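Local coordinates for protein Cwp19 (Clostridioides difficile, PDB 5OQ3) that probably hydrolyses glycosidic bonds through its TIM-barrel glycoside hydrolase domain, the part described here, and may, as a whole protein, also act as an N-acetylmuramoyl-L-alanine amidase, at residues Gly163-Arg168 and Gln206-Gly211; Ala273-Trp278 and Ala307-Glu312. All coordinates share one frame; numbering follows the deposited sequence.

Contact 1. Residues Gly163-Arg168 and Gln206-Gly211; sequences GLPEVR and QKYGKG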
loop_
_atom_site.group_PDB
_atom_site.type_symbol
_atom_site.label_atom_id
_atom_site.label_comp_id
_atom_site.label_asym_id
_atom_site.label_seq_id
_atom_site.Cartn_x
_atom_site.Cartn_y
_atom_site.Cartn_z
ATOM N N GLY A 163 17.853 3.625 5.159
ATOM C CA GLY A 163 18.978 4.505 4.956
ATOM C C GLY A 163 20.159 3.960 4.208
ATOM O O GLY A 163 21.083 4.730 3.949
ATOM N N LEU A 164 20.141 2.690 3.802
ATOM C CA LEU A 164 21.262 2.126 3.075
ATOM C C LEU A 164 21.021 2.239 1.597
ATOM O O LEU A 164 19.991 1.738 1.078
ATOM C CB LEU A 164 21.485 0.667 3.462
ATOM C CG LEU A 164 22.057 0.451 4.877
ATOM C CD1 LEU A 164 22.029 -1.007 5.230
ATOM C CD2 LEU A 164 23.477 0.995 4.972
ATOM N N PRO A 165 22.031 2.740 0.868
ATOM C CA PRO A 165 21.847 2.761 -0.561
ATOM C C PRO A 165 21.636 1.357 -1.175
ATOM O O PRO A 165 20.873 1.219 -2.153
ATOM C CB PRO A 165 23.147 3.401 -1.073
ATOM C CG PRO A 165 23.706 4.148 0.080
ATOM C CD PRO A 165 23.222 3.509 1.319
ATOM N N GLU A 166 22.290 0.330 -0.641
ATOM C CA GLU A 166 22.084 -1.015 -1.189
ATOM C C GLU A 166 20.657 -1.513 -0.966
ATOM O O GLU A 166 20.163 -2.310 -1.757
ATOM C CB GLU A 166 23.095 -2.049 -0.595
ATOM C CG GLU A 166 24.490 -1.875 -1.156
ATOM C CD GLU A 166 25.500 -2.882 -0.643
ATOM O OE1 GLU A 166 25.172 -3.771 0.173
ATOM O OE2 GLU A 166 26.655 -2.785 -1.095
ATOM N N VAL A 167 20.052 -1.130 0.148
ATOM C CA VAL A 167 18.689 -1.530 0.419
ATOM C C VAL A 167 17.747 -0.872 -0.599
ATOM O O VAL A 167 16.918 -1.565 -1.200
ATOM C CB VAL A 167 18.266 -1.205 1.854
ATOM C CG1 VAL A 167 16.740 -1.227 2.009
ATOM C CG2 VAL A 167 18.880 -2.171 2.856
ATOM N N ARG A 168 17.949 0.408 -0.863
ATOM C CA ARG A 168 17.119 1.084 -1.841
ATOM C C ARG A 168 17.273 0.443 -3.227
ATOM O O ARG A 168 16.293 0.219 -3.926
ATOM C CB ARG A 168 17.391 2.593 -1.849
ATOM C CG ARG A 168 16.977 3.257 -0.528
ATOM C CD ARG A 168 17.113 4.757 -0.537
ATOM N NE ARG A 168 18.449 5.248 -0.698
ATOM C CZ ARG A 168 19.207 5.718 0.256
ATOM N NH1 ARG A 168 20.358 6.250 -0.059
ATOM N NH2 ARG A 168 18.874 5.593 1.524
ATOM N N GLN A 206 25.521 7.806 10.818
ATOM C CA GLN A 206 26.901 8.301 10.907
ATOM C C GLN A 206 27.629 8.194 9.584
ATOM O O GLN A 206 28.423 9.060 9.220
ATOM C CB GLN A 206 27.655 7.566 12.011
ATOM C CG GLN A 206 27.233 7.941 13.403
ATOM C CD GLN A 206 28.029 7.193 14.456
ATOM O OE1 GLN A 206 27.488 6.360 15.149
ATOM N NE2 GLN A 206 29.327 7.463 14.547
ATOM N N LYS A 207 27.385 7.119 8.860
ATOM C CA LYS A 207 28.092 6.895 7.604
ATOM C C LYS A 207 27.564 7.731 6.460
ATOM O O LYS A 207 28.337 8.208 5.629
ATOM C CB LYS A 207 28.016 5.413 7.209
ATOM C CG LYS A 207 28.863 5.079 5.988
ATOM C CD LYS A 207 29.127 3.608 5.844
ATOM C CE LYS A 207 29.854 3.322 4.541
ATOM N NZ LYS A 207 31.269 3.731 4.665
ATOM N N TYR A 208 26.248 7.934 6.400
ATOM C CA TYR A 208 25.615 8.560 5.217
ATOM C C TYR A 208 24.918 9.877 5.486
ATOM O O TYR A 208 24.631 10.601 4.526
ATOM C CB TYR A 208 24.603 7.592 4.593
ATOM C CG TYR A 208 25.176 6.286 4.127
ATOM C CD1 TYR A 208 25.915 6.214 2.984
ATOM C CD2 TYR A 208 25.053 5.121 4.898
ATOM C CE1 TYR A 208 26.454 5.034 2.538
ATOM C CE2 TYR A 208 25.592 3.934 4.469
ATOM C CZ TYR A 208 26.314 3.906 3.301
ATOM O OH TYR A 208 26.887 2.734 2.914
ATOM N N GLY A 209 24.725 10.247 6.731
ATOM C CA GLY A 209 23.861 11.390 7.083
ATOM C C GLY A 209 24.420 12.800 6.950
ATOM O O GLY A 209 23.680 13.768 6.997
ATOM N N LYS A 210 25.719 12.912 6.796
ATOM C CA LYS A 210 26.360 14.224 6.597
ATOM C C LYS A 210 26.070 15.224 7.706
ATOM O O LYS A 210 26.204 16.422 7.526
ATOM C CB LYS A 210 25.979 14.868 5.229
ATOM C CG LYS A 210 26.109 14.084 3.930
ATOM C CD LYS A 210 27.480 14.026 3.485
ATOM C CE LYS A 210 27.636 13.385 2.130
ATOM N NZ LYS A 210 29.086 13.056 2.030
ATOM N N GLY A 211 25.696 14.724 8.887
ATOM C CA GLY A 211 25.418 15.596 10.014
ATOM C C GLY A 211 24.073 16.297 9.958
ATOM O O GLY A 211 23.786 17.163 10.763
#
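Tyr208 lays one face of its ring over the pyrrolidine edge of Pro165. Pro165 CD stands 3.8 Å from the centroid of the Tyr208 ring and only 17° off the ring normal, which meets the definition of a CH-pi contact. The touch is shifted toward the phenol end, since Pro165 CD is nearest to Tyr208 CZ at 3.7 Å, while Pro165 CG reaches Tyr208 CE1 at 3.8 Å. The opposite face of the ring is backed by Lys207 CG of its own segment, so the aromatic plane is held between a proline and the aliphatic part of a lysine. Leu164 adds one methyl: Leu164 CD2 lies 3.7 Å from Tyr208 CE2, coming in obliquely. With Tyr208 CG beside the backbone N (chi1 -60°), the ring reaches from helix 202-208 toward the first turn of helix 165-181. The interface is small, 137 Å² in all, and mainly apolar, with Gly163 O oblique to the ring near Tyr208 CD2. Leu164 occupies the N-cap position, and Leu164 O accepts from Arg168 N at 3.1 Å, the first-turn bond of helix 165-181. That helix leads into barrel strand 186-189, and helix 202-208 belongs to the connection after that strand. Arg168 packs on Asn221 and Thr224 of helix 214-236, the next long helix along the chain.

Contact 2. Residues Ala273-Trp278 and Ala307-Glu312; sequences ADTRAW and AWWANE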
loop_
_atom_site.group_PDB
_atom_site.type_symbol
_atom_site.label_atom_id
_atom_site.label_comp_id
_atom_site.label_asym_id
_atom_site.label_seq_id
_atom_site.Cartn_x
_atom_site.Cartn_y
_atom_site.Cartn_z
ATOM N N ALA A 273 7.151 9.538 6.673
ATOM C CA ALA A 273 6.476 9.553 5.404
ATOM C C ALA A 273 5.988 10.971 5.158
ATOM O O ALA A 273 4.958 11.384 5.647
ATOM C CB ALA A 273 5.332 8.556 5.407
ATOM N N ASP A 274 6.754 11.712 4.409
ATOM C CA ASP A 274 6.568 13.136 4.157
ATOM C C ASP A 274 5.765 13.287 2.864
ATOM O O ASP A 274 6.291 13.650 1.809
ATOM C CB ASP A 274 7.888 13.870 4.098
ATOM C CG ASP A 274 7.723 15.376 4.064
ATOM O OD1 ASP A 274 6.569 15.880 3.943
ATOM O OD2 ASP A 274 8.777 16.049 4.156
ATOM N N THR A 275 4.482 13.004 2.957
ATOM C CA THR A 275 3.639 12.921 1.749
ATOM C C THR A 275 3.642 14.242 1.004
ATOM O O THR A 275 3.620 14.240 -0.214
ATOM C CB THR A 275 2.223 12.548 2.150
ATOM O OG1 THR A 275 2.307 11.463 3.067
ATOM C CG2 THR A 275 1.406 12.188 0.927
ATOM N N ARG A 276 3.670 15.356 1.724
ATOM C CA ARG A 276 3.719 16.648 1.033
ATOM C C ARG A 276 4.931 16.752 0.145
ATOM O O ARG A 276 4.828 17.269 -0.966
ATOM C CB ARG A 276 3.651 17.788 2.044
ATOM C CG ARG A 276 3.867 19.130 1.374
ATOM C CD ARG A 276 3.707 20.301 2.333
ATOM N NE ARG A 276 2.316 20.449 2.707
ATOM C CZ ARG A 276 1.876 21.294 3.629
ATOM N NH1 ARG A 276 2.725 22.079 4.283
ATOM N NH2 ARG A 276 0.591 21.394 3.889
ATOM N N ALA A 277 6.098 16.346 0.627
ATOM C CA ALA A 277 7.293 16.385 -0.211
ATOM C C ALA A 277 7.126 15.519 -1.428
ATOM O O ALA A 277 7.601 15.871 -2.528
ATOM C CB ALA A 277 8.513 15.918 0.631
ATOM N N TRP A 278 6.539 14.347 -1.297
ATOM C CA TRP A 278 6.362 13.459 -2.421
ATOM C C TRP A 278 5.545 14.152 -3.496
ATOM O O TRP A 278 5.821 14.026 -4.691
ATOM C CB TRP A 278 5.651 12.175 -2.022
ATOM C CG TRP A 278 6.205 11.427 -0.879
ATOM C CD1 TRP A 278 7.446 11.512 -0.317
ATOM C CD2 TRP A 278 5.507 10.411 -0.165
ATOM N NE1 TRP A 278 7.547 10.669 0.743
ATOM C CE2 TRP A 278 6.371 9.952 0.841
ATOM C CE3 TRP A 278 4.220 9.837 -0.281
ATOM C CZ2 TRP A 278 5.975 8.983 1.761
ATOM C CZ3 TRP A 278 3.849 8.886 0.608
ATOM C CH2 TRP A 278 4.716 8.428 1.596
ATOM N N ALA A 307 -10.983 17.723 2.233
ATOM C CA ALA A 307 -10.663 19.092 1.818
ATOM C C ALA A 307 -9.178 19.400 1.874
ATOM O O ALA A 307 -8.606 20.013 0.968
ATOM C CB ALA A 307 -11.445 20.088 2.636
ATOM N N TRP A 308 -8.560 18.957 2.957
ATOM C CA TRP A 308 -7.137 19.200 3.155
ATOM C C TRP A 308 -6.304 18.516 2.063
ATOM O O TRP A 308 -5.406 19.130 1.461
ATOM C CB TRP A 308 -6.701 18.755 4.580
ATOM C CG TRP A 308 -5.283 19.173 4.863
ATOM C CD1 TRP A 308 -4.880 20.389 5.367
ATOM C CD2 TRP A 308 -4.066 18.398 4.624
ATOM N NE1 TRP A 308 -3.511 20.406 5.464
ATOM C CE2 TRP A 308 -2.983 19.217 5.019
ATOM C CE3 TRP A 308 -3.816 17.118 4.129
ATOM C CZ2 TRP A 308 -1.681 18.818 4.913
ATOM C CZ3 TRP A 308 -2.529 16.709 4.043
ATOM C CH2 TRP A 308 -1.462 17.558 4.427
ATOM N N TRP A 309 -6.605 17.253 1.792
ATOM C CA TRP A 309 -5.890 16.515 0.762
ATOM C C TRP A 309 -6.160 17.031 -0.639
ATOM O O TRP A 309 -5.228 17.094 -1.468
ATOM C CB TRP A 309 -6.201 15.027 0.888
ATOM C CG TRP A 309 -5.482 14.369 2.034
ATOM C CD1 TRP A 309 -6.003 13.936 3.203
ATOM C CD2 TRP A 309 -4.090 14.075 2.084
ATOM N NE1 TRP A 309 -5.004 13.413 3.991
ATOM C CE2 TRP A 309 -3.825 13.479 3.312
ATOM C CE3 TRP A 309 -3.050 14.218 1.174
ATOM C CZ2 TRP A 309 -2.553 13.050 3.686
ATOM C CZ3 TRP A 309 -1.751 13.799 1.553
ATOM C CH2 TRP A 309 -1.535 13.212 2.790
ATOM N N ALA A 310 -7.401 17.443 -0.924
ATOM C CA ALA A 310 -7.683 18.041 -2.213
ATOM C C ALA A 310 -6.837 19.273 -2.440
ATOM O O ALA A 310 -6.279 19.474 -3.512
ATOM C CB ALA A 310 -9.164 18.372 -2.334
ATOM N N ASN A 311 -6.681 20.080 -1.413
ATOM C CA ASN A 311 -5.830 21.254 -1.510
ATOM C C ASN A 311 -4.343 20.885 -1.724
ATOM O O ASN A 311 -3.624 21.556 -2.498
ATOM C CB ASN A 311 -6.003 22.150 -0.270
ATOM C CG ASN A 311 -5.197 23.423 -0.388
ATOM O OD1 ASN A 311 -5.517 24.290 -1.215
ATOM N ND2 ASN A 311 -4.123 23.525 0.396
ATOM N N GLU A 312 -3.869 19.849 -1.064
ATOM C CA GLU A 312 -2.462 19.403 -1.233
ATOM C C GLU A 312 -2.071 19.112 -2.663
ATOM O O GLU A 312 -0.933 19.384 -3.030
ATOM C CB GLU A 312 -2.183 18.149 -0.392
ATOM C CG GLU A 312 -2.029 18.343 1.088
ATOM C CD GLU A 312 -0.851 19.273 1.407
ATOM O OE1 GLU A 312 0.350 18.908 1.224
ATOM O OE2 GLU A 312 -1.148 20.373 1.813
#
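Arg276 skirts the carboxylate of Glu312 along most of its length. Arg276 CB lies 3.6 Å from Glu312 OE1, Arg276 CG follows at 3.5 Å from the same oxygen, and CD keeps beside it. The chain runs extended to CD and then bends (chi3 -70°), which turns Arg276 NE back onto Glu312 OE1: a 2.9 Å hydrogen bond, nearly straight at 175°, that reaches the syn side of the oxygen. Arg276 NH2 completes the side-on grip with Glu312 OE2, also at 2.9 Å, but less ideally, because it approaches from above the carboxylate plane. The two flat groups are accordingly 25° from coplanar. Arg276 NH2 also touches Trp308 CZ2 at 3.6 Å, while NH1 turns to Thr258 OG1. Glu312 CG lies over one face of the Trp308 indole, toward its rim, and Trp308 NE1 bonds to Thr258 O. Beside this polar pair runs an apolar contact: Thr275 CG2 abuts the edge of the Trp309 indole, 3.6 Å from Trp309 CZ3, and Trp309 NE1 is anchored on Gly248 O. The contact joins helices 275-280 and 302-313, which precede and follow strand 286-287 of the TIM barrel. Each carboxylate oxygen of the buried Glu312 is matched to a separate guanidinium nitrogen; such a two-bond salt bridge would be expected to favour the ionised acid, and it fixes the rotation of both groups.

Overall arrangement
The two contacts follow one another in series: contact 1 closes at Gly211 before contact 2 opens at Ala273. Their centres lie 26 Å apart and their nearest atoms about 11 Å, so they do not touch. Both lie among the connections around the same eight-stranded parallel barrel, whose strands run in sequence order: contact 1 joins helices before and after strand 186-189, contact 2 those before and after strand 286-287. Helix 214-236 is touched by Arg168 from one contact and by Asp274, Ala277 and Trp278 from the other. The two thus pack separate connections of one TIM-barrel domain, contact 1 at its periphery, 24 Å from the chain centre, and contact 2 buried, at 16 Å.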